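Local coordinates for KaiC-like domain-containing protein (Pyrococcus horikoshii, PDB 2EKD) that is of unknown function but belongs to a Pyrococcus family with a P-loop NTPase-like fold and may be a distant relative of KaiC, at residues K94-M103 and E132-Y143. Residues are numbered along the deposited sequence; the frame is centred on the assembly and turned at random.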
ATOM      1  N   LYS F  94      -3.603  -8.090  27.710  1.00 58.13           N
ATOM      2  CA  LYS F  94      -3.786  -7.095  26.656  1.00 59.71           C
ATOM      3  C   LYS F  94      -2.431  -6.720  26.066  1.00 60.65           C
ATOM      4  O   LYS F  94      -2.212  -5.587  25.632  1.00 60.78           O
ATOM      5  CB  LYS F  94      -4.492  -5.849  27.205  1.00 60.80           C
ATOM      6  CG  LYS F  94      -5.959  -6.071  27.555  1.00 61.64           C
ATOM      7  CD  LYS F  94      -6.827  -6.174  26.300  1.00 63.04           C
ATOM      8  CE  LYS F  94      -6.424  -5.123  25.270  1.00 63.02           C
ATOM      9  NZ  LYS F  94      -7.565  -4.376  24.670  1.00 62.48           N
ATOM     10  N   TYR F  95      -1.525  -7.693  26.066  1.00 61.15           N
ATOM     11  CA  TYR F  95      -0.183  -7.521  25.528  1.00 61.67           C
ATOM     12  C   TYR F  95       0.621  -6.447  26.254  1.00 62.01           C
ATOM     13  O   TYR F  95       1.379  -5.700  25.636  1.00 61.62           O
ATOM     14  CB  TYR F  95      -0.273  -7.204  24.035  1.00 61.98           C
ATOM     15  CG  TYR F  95      -1.154  -8.180  23.294  1.00 62.99           C
ATOM     16  CD1 TYR F  95      -0.852  -9.543  23.275  1.00 63.93           C
ATOM     17  CD2 TYR F  95      -2.311  -7.753  22.648  1.00 63.63           C
ATOM     18  CE1 TYR F  95      -1.685 -10.457  22.633  1.00 64.29           C
ATOM     19  CE2 TYR F  95      -3.150  -8.659  22.001  1.00 64.57           C
ATOM     20  CZ  TYR F  95      -2.832 -10.008  21.999  1.00 64.41           C
ATOM     21  OH  TYR F  95      -3.661 -10.906  21.368  1.00 65.92           O
ATOM     22  N   VAL F  96       0.455  -6.385  27.571  1.00 62.50           N
ATOM     23  CA  VAL F  96       1.171  -5.416  28.392  1.00 63.28           C
ATOM     24  C   VAL F  96       1.347  -5.970  29.807  1.00 64.49           C
ATOM     25  O   VAL F  96       0.678  -6.928  30.198  1.00 64.68           O
ATOM     26  CB  VAL F  96       0.413  -4.066  28.460  1.00 62.39           C
ATOM     27  CG1 VAL F  96      -0.851  -4.216  29.286  1.00 61.41           C
ATOM     28  CG2 VAL F  96       1.314  -2.990  29.037  1.00 62.33           C
ATOM     29  N   ILE F  97       2.257  -5.369  30.567  1.00 65.68           N
ATOM     30  CA  ILE F  97       2.519  -5.799  31.934  1.00 66.98           C
ATOM     31  C   ILE F  97       2.136  -4.722  32.942  1.00 67.59           C
ATOM     32  O   ILE F  97       2.308  -3.529  32.693  1.00 67.60           O
ATOM     33  CB  ILE F  97       4.020  -6.162  32.136  1.00 67.08           C
ATOM     34  CG1 ILE F  97       4.308  -7.558  31.575  1.00 67.61           C
ATOM     35  CG2 ILE F  97       4.386  -6.110  33.610  1.00 66.83           C
ATOM     36  CD1 ILE F  97       4.172  -7.667  30.073  1.00 68.97           C
ATOM     37  N   SER F  98       1.603  -5.157  34.079  1.00 68.73           N
ATOM     38  CA  SER F  98       1.211  -4.247  35.146  1.00 69.34           C
ATOM     39  C   SER F  98       2.479  -3.636  35.717  1.00 69.66           C
ATOM     40  O   SER F  98       3.462  -4.341  35.944  1.00 69.68           O
ATOM     41  CB  SER F  98       0.469  -5.010  36.246  1.00 69.45           C
ATOM     42  OG  SER F  98       0.232  -4.181  37.371  1.00 69.73           O
ATOM     43  N   GLU F  99       2.465  -2.329  35.950  1.00 70.58           N
ATOM     44  CA  GLU F  99       3.641  -1.670  36.499  1.00 71.30           C
ATOM     45  C   GLU F  99       3.681  -1.767  38.020  1.00 70.65           C
ATOM     46  O   GLU F  99       4.706  -1.479  38.635  1.00 71.59           O
ATOM     47  CB  GLU F  99       3.694  -0.200  36.058  1.00 72.32           C
ATOM     48  CG  GLU F  99       2.511   0.648  36.484  1.00 73.66           C
ATOM     49  CD  GLU F  99       2.596   2.067  35.949  1.00 74.95           C
ATOM     50  OE1 GLU F  99       3.590   2.764  36.255  1.00 74.98           O
ATOM     51  OE2 GLU F  99       1.670   2.485  35.220  1.00 74.81           O
ATOM     52  N   GLN F 100       2.572  -2.183  38.622  1.00 69.93           N
ATOM     53  CA  GLN F 100       2.505  -2.320  40.075  1.00 69.75           C
ATOM     54  C   GLN F 100       3.139  -3.628  40.535  1.00 68.68           C
ATOM     55  O   GLN F 100       3.680  -3.709  41.637  1.00 68.77           O
ATOM     56  CB  GLN F 100       1.052  -2.273  40.564  1.00 71.18           C
ATOM     57  CG  GLN F 100       0.345  -0.932  40.394  1.00 73.05           C
ATOM     58  CD  GLN F 100       0.011  -0.615  38.949  1.00 74.30           C
ATOM     59  OE1 GLN F 100      -0.584  -1.433  38.246  1.00 75.17           O
ATOM     60  NE2 GLN F 100       0.380   0.580  38.503  1.00 74.48           N
ATOM     61  N   GLU F 101       3.065  -4.650  39.686  1.00 67.37           N
ATOM     62  CA  GLU F 101       3.624  -5.959  40.006  1.00 66.22           C
ATOM     63  C   GLU F 101       5.124  -6.011  39.742  1.00 64.54           C
ATOM     64  O   GLU F 101       5.864  -6.693  40.453  1.00 63.87           O
ATOM     65  CB  GLU F 101       2.929  -7.047  39.184  1.00 66.99           C
ATOM     66  CG  GLU F 101       1.429  -7.126  39.399  1.00 68.96           C
ATOM     67  CD  GLU F 101       0.786  -8.232  38.589  1.00 70.01           C
ATOM     68  OE1 GLU F 101       1.148  -9.410  38.796  1.00 70.37           O
ATOM     69  OE2 GLU F 101      -0.082  -7.924  37.744  1.00 70.85           O
ATOM     70  N   TYR F 102       5.563  -5.292  38.713  1.00 63.33           N
ATOM     71  CA  TYR F 102       6.975  -5.249  38.344  1.00 62.17           C
ATOM     72  C   TYR F 102       7.813  -4.727  39.511  1.00 62.61           C
ATOM     73  O   TYR F 102       8.801  -5.351  39.907  1.00 62.03           O
ATOM     74  CB  TYR F 102       7.166  -4.351  37.114  1.00 59.57           C
ATOM     75  CG  TYR F 102       8.560  -4.381  36.521  1.00 56.40           C
ATOM     76  CD1 TYR F 102       9.106  -5.566  36.031  1.00 54.97           C
ATOM     77  CD2 TYR F 102       9.331  -3.221  36.445  1.00 55.10           C
ATOM     78  CE1 TYR F 102      10.385  -5.599  35.479  1.00 54.23           C
ATOM     79  CE2 TYR F 102      10.613  -3.242  35.893  1.00 53.59           C
ATOM     80  CZ  TYR F 102      11.133  -4.433  35.413  1.00 53.92           C
ATOM     81  OH  TYR F 102      12.400  -4.461  34.874  1.00 53.03           O
HETATM   82  N   MSE F 103       7.406  -3.587  40.062  1.00 63.89           N
HETATM   83  CA  MSE F 103       8.110  -2.975  41.186  1.00 65.62           C
HETATM   84  C   MSE F 103       8.230  -3.932  42.367  1.00 64.41           C
HETATM   85  O   MSE F 103       9.215  -3.904  43.105  1.00 64.32           O
HETATM   86  CB  MSE F 103       7.384  -1.702  41.631  1.00 69.65           C
HETATM   87  CG  MSE F 103       7.392  -0.592  40.592  1.00 74.57           C
HETATM   88 SE   MSE F 103       9.073  -0.098  40.160  1.00 82.66          SE
HETATM   89  CE  MSE F 103       9.390   1.131  41.422  1.00 79.40           C
ATOM     90  N   GLU F 132      -3.353  -1.368  21.937  1.00 20.87           N
ATOM     91  CA  GLU F 132      -2.517  -2.185  22.811  1.00 20.54           C
ATOM     92  C   GLU F 132      -1.040  -1.850  22.594  1.00 18.59           C
ATOM     93  O   GLU F 132      -0.240  -1.901  23.529  1.00 18.38           O
ATOM     94  CB  GLU F 132      -2.791  -3.675  22.560  1.00 23.05           C
ATOM     95  CG  GLU F 132      -4.238  -4.056  22.858  1.00 26.44           C
ATOM     96  CD  GLU F 132      -4.655  -5.423  22.312  1.00 30.72           C
ATOM     97  OE1 GLU F 132      -4.342  -5.746  21.139  1.00 28.80           O
ATOM     98  OE2 GLU F 132      -5.327  -6.171  23.059  1.00 34.50           O
ATOM     99  N   ASN F 133      -0.684  -1.499  21.363  1.00 17.14           N
ATOM    100  CA  ASN F 133       0.695  -1.133  21.036  1.00 18.83           C
ATOM    101  C   ASN F 133       1.076   0.118  21.823  1.00 19.52           C
ATOM    102  O   ASN F 133       2.154   0.196  22.414  1.00 21.35           O
ATOM    103  CB  ASN F 133       0.838  -0.851  19.533  1.00 19.32           C
ATOM    104  CG  ASN F 133       0.801  -2.120  18.682  1.00 23.03           C
ATOM    105  OD1 ASN F 133       0.729  -2.045  17.459  1.00 25.78           O
ATOM    106  ND2 ASN F 133       0.863  -3.285  19.326  1.00 20.92           N
ATOM    107  N   ILE F 134       0.185   1.102  21.825  1.00 20.04           N
ATOM    108  CA  ILE F 134       0.434   2.337  22.552  1.00 20.67           C
ATOM    109  C   ILE F 134       0.682   2.030  24.039  1.00 21.55           C
ATOM    110  O   ILE F 134       1.521   2.666  24.679  1.00 22.12           O
ATOM    111  CB  ILE F 134      -0.759   3.315  22.375  1.00 19.89           C
ATOM    112  CG1 ILE F 134      -0.735   3.884  20.958  1.00 20.45           C
ATOM    113  CG2 ILE F 134      -0.691   4.439  23.392  1.00 20.55           C
ATOM    114  CD1 ILE F 134      -2.053   4.467  20.502  1.00 23.30           C
ATOM    115  N   ASN F 135      -0.036   1.056  24.588  1.00 21.18           N
ATOM    116  CA  ASN F 135       0.168   0.704  25.992  1.00 22.17           C
ATOM    117  C   ASN F 135       1.547   0.082  26.183  1.00 21.01           C
ATOM    118  O   ASN F 135       2.183   0.270  27.218  1.00 19.96           O
ATOM    119  CB  ASN F 135      -0.923  -0.249  26.490  1.00 22.40           C
ATOM    120  CG  ASN F 135      -2.262   0.446  26.655  1.00 28.84           C
ATOM    121  OD1 ASN F 135      -2.321   1.594  27.100  1.00 30.83           O
ATOM    122  ND2 ASN F 135      -3.346  -0.247  26.305  1.00 28.03           N
ATOM    123  N   VAL F 136       2.015  -0.652  25.178  1.00 20.98           N
ATOM    124  CA  VAL F 136       3.338  -1.260  25.254  1.00 20.61           C
ATOM    125  C   VAL F 136       4.378  -0.141  25.297  1.00 20.25           C
ATOM    126  O   VAL F 136       5.322  -0.185  26.091  1.00 18.64           O
ATOM    127  CB  VAL F 136       3.627  -2.166  24.033  1.00 20.21           C
ATOM    128  CG1 VAL F 136       5.096  -2.590  24.040  1.00 20.43           C
ATOM    129  CG2 VAL F 136       2.722  -3.400  24.076  1.00 18.83           C
ATOM    130  N   VAL F 137       4.197   0.864  24.446  1.00 18.51           N
ATOM    131  CA  VAL F 137       5.123   1.980  24.422  1.00 20.41           C
ATOM    132  C   VAL F 137       5.116   2.717  25.770  1.00 21.56           C
ATOM    133  O   VAL F 137       6.172   3.102  26.269  1.00 19.93           O
ATOM    134  CB  VAL F 137       4.788   2.966  23.280  1.00 20.94           C
ATOM    135  CG1 VAL F 137       5.700   4.204  23.360  1.00 19.51           C
ATOM    136  CG2 VAL F 137       4.975   2.273  21.935  1.00 20.51           C
ATOM    137  N   LYS F 138       3.936   2.901  26.362  1.00 24.19           N
ATOM    138  CA  LYS F 138       3.839   3.587  27.656  1.00 28.52           C
ATOM    139  C   LYS F 138       4.630   2.794  28.684  1.00 28.76           C
ATOM    140  O   LYS F 138       5.271   3.355  29.564  1.00 29.43           O
ATOM    141  CB  LYS F 138       2.378   3.697  28.130  1.00 29.64           C
ATOM    142  CG  LYS F 138       1.455   4.459  27.196  1.00 34.70           C
ATOM    143  CD  LYS F 138       0.202   4.951  27.921  1.00 38.74           C
ATOM    144  CE  LYS F 138      -0.582   3.815  28.560  1.00 39.94           C
ATOM    145  NZ  LYS F 138      -1.665   4.332  29.447  1.00 40.03           N
HETATM  146  N   MSE F 139       4.569   1.476  28.558  1.00 31.12           N
HETATM  147  CA  MSE F 139       5.281   0.584  29.454  1.00 32.78           C
HETATM  148  C   MSE F 139       6.777   0.885  29.371  1.00 29.19           C
HETATM  149  O   MSE F 139       7.487   0.826  30.371  1.00 28.86           O
HETATM  150  CB  MSE F 139       4.979  -0.873  29.067  1.00 39.60           C
HETATM  151  CG  MSE F 139       5.887  -1.921  29.690  1.00 49.64           C
HETATM  152 SE   MSE F 139       5.223  -3.616  29.554  1.00 68.35          SE
HETATM  153  CE  MSE F 139       4.579  -3.640  27.891  1.00 54.78           C
ATOM    154  N   VAL F 140       7.255   1.223  28.180  1.00 25.26           N
ATOM    155  CA  VAL F 140       8.667   1.539  28.021  1.00 22.67           C
ATOM    156  C   VAL F 140       8.988   2.940  28.549  1.00 22.83           C
ATOM    157  O   VAL F 140       9.981   3.132  29.236  1.00 22.53           O
ATOM    158  CB  VAL F 140       9.114   1.453  26.540  1.00 21.48           C
ATOM    159  CG1 VAL F 140      10.574   1.892  26.413  1.00 18.40           C
ATOM    160  CG2 VAL F 140       8.942   0.022  26.020  1.00 17.41           C
ATOM    161  N   SER F 141       8.144   3.921  28.246  1.00 21.87           N
ATOM    162  CA  SER F 141       8.424   5.273  28.706  1.00 22.85           C
ATOM    163  C   SER F 141       8.259   5.477  30.211  1.00 21.80           C
ATOM    164  O   SER F 141       8.851   6.390  30.768  1.00 20.98           O
ATOM    165  CB  SER F 141       7.566   6.286  27.947  1.00 21.15           C
ATOM    166  OG  SER F 141       6.193   6.068  28.179  1.00 25.75           O
ATOM    167  N   ASN F 142       7.472   4.634  30.870  1.00 22.69           N
ATOM    168  CA  ASN F 142       7.271   4.781  32.314  1.00 23.60           C
ATOM    169  C   ASN F 142       8.520   4.499  33.149  1.00 23.45           C
ATOM    170  O   ASN F 142       8.619   4.956  34.285  1.00 23.56           O
ATOM    171  CB  ASN F 142       6.131   3.875  32.812  1.00 26.47           C
ATOM    172  CG  ASN F 142       4.751   4.386  32.412  1.00 29.21           C
ATOM    173  OD1 ASN F 142       4.515   5.593  32.345  1.00 31.10           O
ATOM    174  ND2 ASN F 142       3.828   3.462  32.166  1.00 31.58           N
ATOM    175  N   TYR F 143       9.474   3.758  32.596  1.00 23.85           N
ATOM    176  CA  TYR F 143      10.681   3.432  33.340  1.00 26.01           C
ATOM    177  C   TYR F 143      11.905   4.213  32.896  1.00 27.59           C
ATOM    178  O   TYR F 143      12.996   4.021  33.437  1.00 27.11           O
ATOM    179  CB  TYR F 143      10.950   1.930  33.258  1.00 27.53           C
ATOM    180  CG  TYR F 143       9.840   1.129  33.888  1.00 32.82           C
ATOM    181  CD1 TYR F 143       9.625   1.161  35.271  1.00 33.88           C
ATOM    182  CD2 TYR F 143       8.950   0.402  33.099  1.00 33.55           C
ATOM    183  CE1 TYR F 143       8.543   0.491  35.846  1.00 35.62           C
ATOM    184  CE2 TYR F 143       7.873  -0.265  33.659  1.00 35.78           C
ATOM    185  CZ  TYR F 143       7.672  -0.218  35.028  1.00 36.37           C
ATOM    186  OH  TYR F 143       6.598  -0.879  35.564  1.00 39.97           O
TER
HETATM  187  O   HOH W   1      -3.294  -2.840  26.717  1.00 36.42           O
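Tyr143 lays one ring face against the edge of Tyr102, an edge-to-face pair with centroids 5.2 Å apart and planes at 62°. This closes one end of a surface contact in an alpha/beta fold of the P-loop NTPase kind, where the loop after strand 85-90 runs along helix 130-141 and the start of helix 99-105 meets the residues at that helix's C-terminal end. Tyr102 points its CG away from its backbone N (chi1 -172°), which carries the ring across to Tyr143, and its side chain also touches Leu90. In the middle, the selenomethionine Met139 bends at its last torsion (chi3 42°), carrying CE to 3.5 Å from Val96 CG2; its SE lies 3.8 Å from Ile97 CB. At the far end the Glu132 carboxylate stands at the edge of the Tyr95 ring, nearly perpendicular to it, with OE1 3.2 Å from Tyr95 CD2. Its OE2, less surely placed, forms a salt bridge with Lys94 NZ. An alanine in place of Glu132 would probably deprive Lys94 of its counter-charge and open a gap beside the Tyr95 ring. Asn142 OD1 is hydrogen-bonded to Lys81 NZ of the second subunit. One water bridges the segments, donating to Lys94 O and accepting from Asn135 ND2 at 2.6 Å.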